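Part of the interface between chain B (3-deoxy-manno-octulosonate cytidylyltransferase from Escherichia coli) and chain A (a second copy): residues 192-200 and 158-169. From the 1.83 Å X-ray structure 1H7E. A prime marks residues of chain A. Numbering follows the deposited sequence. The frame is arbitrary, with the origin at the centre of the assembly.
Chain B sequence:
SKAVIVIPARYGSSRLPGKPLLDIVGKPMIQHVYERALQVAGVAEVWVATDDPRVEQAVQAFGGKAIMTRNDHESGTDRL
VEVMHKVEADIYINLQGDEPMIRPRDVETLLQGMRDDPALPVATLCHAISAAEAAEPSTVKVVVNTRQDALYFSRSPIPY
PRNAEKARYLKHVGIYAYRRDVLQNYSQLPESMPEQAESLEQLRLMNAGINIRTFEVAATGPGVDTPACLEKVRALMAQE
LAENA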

# COMPACT_ATOMS: atom_id res chain seq x y z
N SER B 192 -6.03 -13.03 3.36
CA SER B 192 -5.13 -12.66 2.28
C SER B 192 -3.69 -13.02 2.62
O SER B 192 -3.33 -13.20 3.79
CB SER B 192 -5.24 -11.15 2.01
OG SER B 192 -4.61 -10.37 3.02
N MET B 193 -2.88 -13.15 1.59
CA MET B 193 -1.48 -13.47 1.80
C MET B 193 -0.81 -12.38 2.67
O MET B 193 -0.10 -12.72 3.62
CB MET B 193 -0.76 -13.68 0.45
CG MET B 193 0.73 -13.99 0.57
SD MET B 193 1.68 -12.48 0.72
CE MET B 193 1.47 -11.82 -0.91
N PRO B 194 -1.01 -11.06 2.36
CA PRO B 194 -0.39 -10.01 3.18
C PRO B 194 -0.86 -10.07 4.65
O PRO B 194 -0.06 -9.86 5.55
CB PRO B 194 -0.82 -8.72 2.48
CG PRO B 194 -0.84 -9.14 1.04
CD PRO B 194 -1.57 -10.46 1.13
N GLU B 195 -2.14 -10.36 4.86
CA GLU B 195 -2.68 -10.49 6.20
C GLU B 195 -1.94 -11.59 6.97
O GLU B 195 -1.50 -11.38 8.09
CB GLU B 195 -4.17 -10.84 6.16
CG GLU B 195 -4.69 -11.25 7.54
CD GLU B 195 -6.07 -11.84 7.53
OE1 GLU B 195 -6.71 -11.94 6.46
OE2 GLU B 195 -6.54 -12.22 8.61
N GLN B 196 -1.76 -12.75 6.34
CA GLN B 196 -1.10 -13.88 6.98
C GLN B 196 0.37 -13.65 7.21
O GLN B 196 0.89 -14.11 8.20
CB GLN B 196 -1.30 -15.15 6.16
CG GLN B 196 -2.75 -15.55 6.03
CD GLN B 196 -2.90 -16.82 5.23
OE1 GLN B 196 -2.08 -17.13 4.36
NE2 GLN B 196 -3.96 -17.58 5.52
N ALA B 197 1.06 -13.00 6.26
CA ALA B 197 2.48 -12.72 6.39
C ALA B 197 2.79 -11.69 7.48
O ALA B 197 3.72 -11.87 8.27
CB ALA B 197 3.05 -12.25 5.05
N GLU B 198 2.03 -10.61 7.50
CA GLU B 198 2.23 -9.50 8.45
C GLU B 198 1.58 -9.74 9.79
O GLU B 198 1.94 -9.10 10.77
CB GLU B 198 1.62 -8.23 7.86
CG GLU B 198 2.29 -7.74 6.57
CD GLU B 198 3.08 -6.45 6.77
OE1 GLU B 198 3.25 -6.06 7.94
OE2 GLU B 198 3.55 -5.84 5.76
N SER B 199 0.59 -10.63 9.80
CA SER B 199 -0.23 -10.89 10.98
C SER B 199 -1.00 -9.60 11.33
O SER B 199 -0.91 -9.07 12.44
CB SER B 199 0.63 -11.37 12.16
OG SER B 199 -0.19 -12.14 13.01
N LEU B 200 -1.71 -9.06 10.33
CA LEU B 200 -2.51 -7.83 10.46
C LEU B 200 -3.89 -8.09 9.86
O LEU B 200 -4.04 -8.11 8.64
CB LEU B 200 -1.82 -6.65 9.73
CG LEU B 200 -0.51 -6.11 10.32
CD1 LEU B 200 0.02 -4.97 9.44
CD2 LEU B 200 -0.75 -5.63 11.75
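Chain A 158-169: IPYPRNAEKARY

Tyr160′ N donates to Glu198 OE2 (2.8 Å) in a nearly linear hydrogen bond. The last turn leaves main-chain acceptors without helical partners, and chain A supplies donors: Asn163′ ND2 reaches Gln196 O (2.8 Å), while Asn163′ N bonds to Ala197 O (2.9 Å). Arg162′ N approaches Ala197 O just as closely (2.9 Å), but its bent angle makes that bond weak; the same amide also bonds to Tyr160′ O within its own chain (3.0 Å). The backbones are close here, with Ala197 CA 4.9 Å from Asn163′ CA and Glu198 CA 5.0 Å from Arg162′ CA. Chain A, mostly irregular loop, lies against one side of the short helix 193-198: 159-162 runs obliquely from the level of Pro194 toward its C-terminal end, the chain turns around Arg162′ and Asn163′, and 166-168 comes back along the helix to Met193. One water donates to both Gln196 OE1 (2.9 Å) and Lys166′ O (3.2 Å), in the 3-10 segment. Beyond the polar contacts, Pro159′, preceded by a cis peptide bond, points toward the helix, its CG 3.9 Å from both Ala197 CB and Met193 SD. Ala197 CB also meets Ala167′ CB (3.9 Å). The end of Met193 bends nearer chain A: CE lies 3.4 Å from Arg168′ O, and SD accepts a weak hydrogen bond from Arg168′ N (3.6 Å). Farther out, Ser199 CB rests against Arg162′ CG (3.8 Å).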

# COMPACT_ATOMS: atom_id res chain seq x y z
N ILE A 158 7.96 -5.60 1.57
CA ILE A 158 6.55 -5.69 1.93
C ILE A 158 6.00 -6.88 1.11
O ILE A 158 6.33 -7.02 -0.06
CB ILE A 158 5.74 -4.36 1.62
CG1 ILE A 158 5.94 -3.91 0.17
CG2 ILE A 158 6.12 -3.24 2.60
CD1 ILE A 158 4.98 -2.77 -0.22
N PRO A 159 5.18 -7.75 1.72
CA PRO A 159 4.74 -7.68 3.11
C PRO A 159 5.87 -7.99 4.10
O PRO A 159 6.85 -8.69 3.75
CB PRO A 159 3.63 -8.73 3.16
CG PRO A 159 4.14 -9.78 2.21
CD PRO A 159 4.61 -8.93 1.04
N TYR A 160 5.80 -7.41 5.29
CA TYR A 160 6.80 -7.68 6.31
C TYR A 160 6.71 -9.18 6.64
O TYR A 160 5.60 -9.71 6.79
CB TYR A 160 6.51 -6.83 7.56
CG TYR A 160 7.48 -7.13 8.69
CD1 TYR A 160 8.71 -6.49 8.75
CD2 TYR A 160 7.17 -8.07 9.66
CE1 TYR A 160 9.63 -6.80 9.76
CE2 TYR A 160 8.07 -8.39 10.68
CZ TYR A 160 9.29 -7.75 10.72
OH TYR A 160 10.19 -8.07 11.70
N PRO A 161 7.85 -9.87 6.78
CA PRO A 161 7.76 -11.31 7.08
C PRO A 161 7.59 -11.69 8.56
O PRO A 161 8.52 -12.24 9.16
CB PRO A 161 9.07 -11.84 6.50
CG PRO A 161 10.03 -10.76 6.87
CD PRO A 161 9.26 -9.45 6.66
N ARG A 162 6.44 -11.39 9.15
CA ARG A 162 6.18 -11.74 10.56
C ARG A 162 6.09 -13.28 10.60
O ARG A 162 6.73 -13.92 11.43
CB ARG A 162 4.90 -11.06 11.04
CG ARG A 162 4.37 -11.55 12.39
CD ARG A 162 5.32 -11.24 13.49
NE ARG A 162 4.58 -10.63 14.59
CZ ARG A 162 5.02 -9.61 15.31
NH1 ARG A 162 6.22 -9.07 15.07
NH2 ARG A 162 4.23 -9.09 16.24
N ASN A 163 5.27 -13.85 9.71
CA ASN A 163 5.15 -15.31 9.54
C ASN A 163 5.82 -15.47 8.18
O ASN A 163 5.17 -15.42 7.12
CB ASN A 163 3.71 -15.75 9.48
CG ASN A 163 2.98 -15.50 10.78
OD1 ASN A 163 3.49 -15.84 11.84
ND2 ASN A 163 1.81 -14.87 10.70
N ALA A 164 7.14 -15.60 8.22
CA ALA A 164 7.99 -15.69 7.04
C ALA A 164 7.63 -16.69 5.95
O ALA A 164 7.68 -16.34 4.78
CB ALA A 164 9.44 -15.83 7.45
N GLU A 165 7.22 -17.90 6.32
CA GLU A 165 6.86 -18.91 5.31
C GLU A 165 5.62 -18.56 4.50
O GLU A 165 5.35 -19.23 3.49
CB GLU A 165 6.60 -20.30 5.92
CG GLU A 165 6.95 -20.48 7.36
CD GLU A 165 6.04 -19.73 8.31
OE1 GLU A 165 4.80 -19.94 8.32
OE2 GLU A 165 6.59 -18.91 9.06
N LYS A 166 4.83 -17.60 4.97
CA LYS A 166 3.60 -17.21 4.28
C LYS A 166 3.79 -16.03 3.33
O LYS A 166 2.89 -15.71 2.58
CB LYS A 166 2.50 -16.89 5.28
CG LYS A 166 2.06 -18.05 6.18
CD LYS A 166 1.30 -19.10 5.39
CE LYS A 166 0.82 -20.26 6.29
NZ LYS A 166 0.02 -21.28 5.52
N ALA A 167 4.93 -15.37 3.40
CA ALA A 167 5.19 -14.21 2.55
C ALA A 167 5.59 -14.58 1.12
O ALA A 167 6.38 -15.51 0.90
CB ALA A 167 6.29 -13.34 3.18
N ARG A 168 4.99 -13.87 0.16
CA ARG A 168 5.28 -14.04 -1.26
C ARG A 168 5.58 -12.61 -1.76
O ARG A 168 4.85 -11.67 -1.45
CB ARG A 168 4.08 -14.65 -1.97
CG ARG A 168 4.35 -15.02 -3.41
CD ARG A 168 3.19 -15.78 -4.04
NE ARG A 168 3.49 -16.09 -5.44
CZ ARG A 168 3.13 -15.34 -6.49
NH1 ARG A 168 2.44 -14.21 -6.32
NH2 ARG A 168 3.51 -15.70 -7.71
N TYR A 169 6.73 -12.45 -2.40
CA TYR A 169 7.18 -11.15 -2.89
C TYR A 169 7.02 -10.97 -4.40
O TYR A 169 7.17 -11.93 -5.16
CB TYR A 169 8.64 -10.92 -2.49
CG TYR A 169 8.80 -10.80 -1.00
CD1 TYR A 169 8.52 -9.60 -0.36
CD2 TYR A 169 9.12 -11.93 -0.22
CE1 TYR A 169 8.53 -9.51 1.03
CE2 TYR A 169 9.12 -11.84 1.18
CZ TYR A 169 8.83 -10.63 1.79
OH TYR A 169 8.81 -10.50 3.15
O HOH W 1 0.03 -17.12 2.43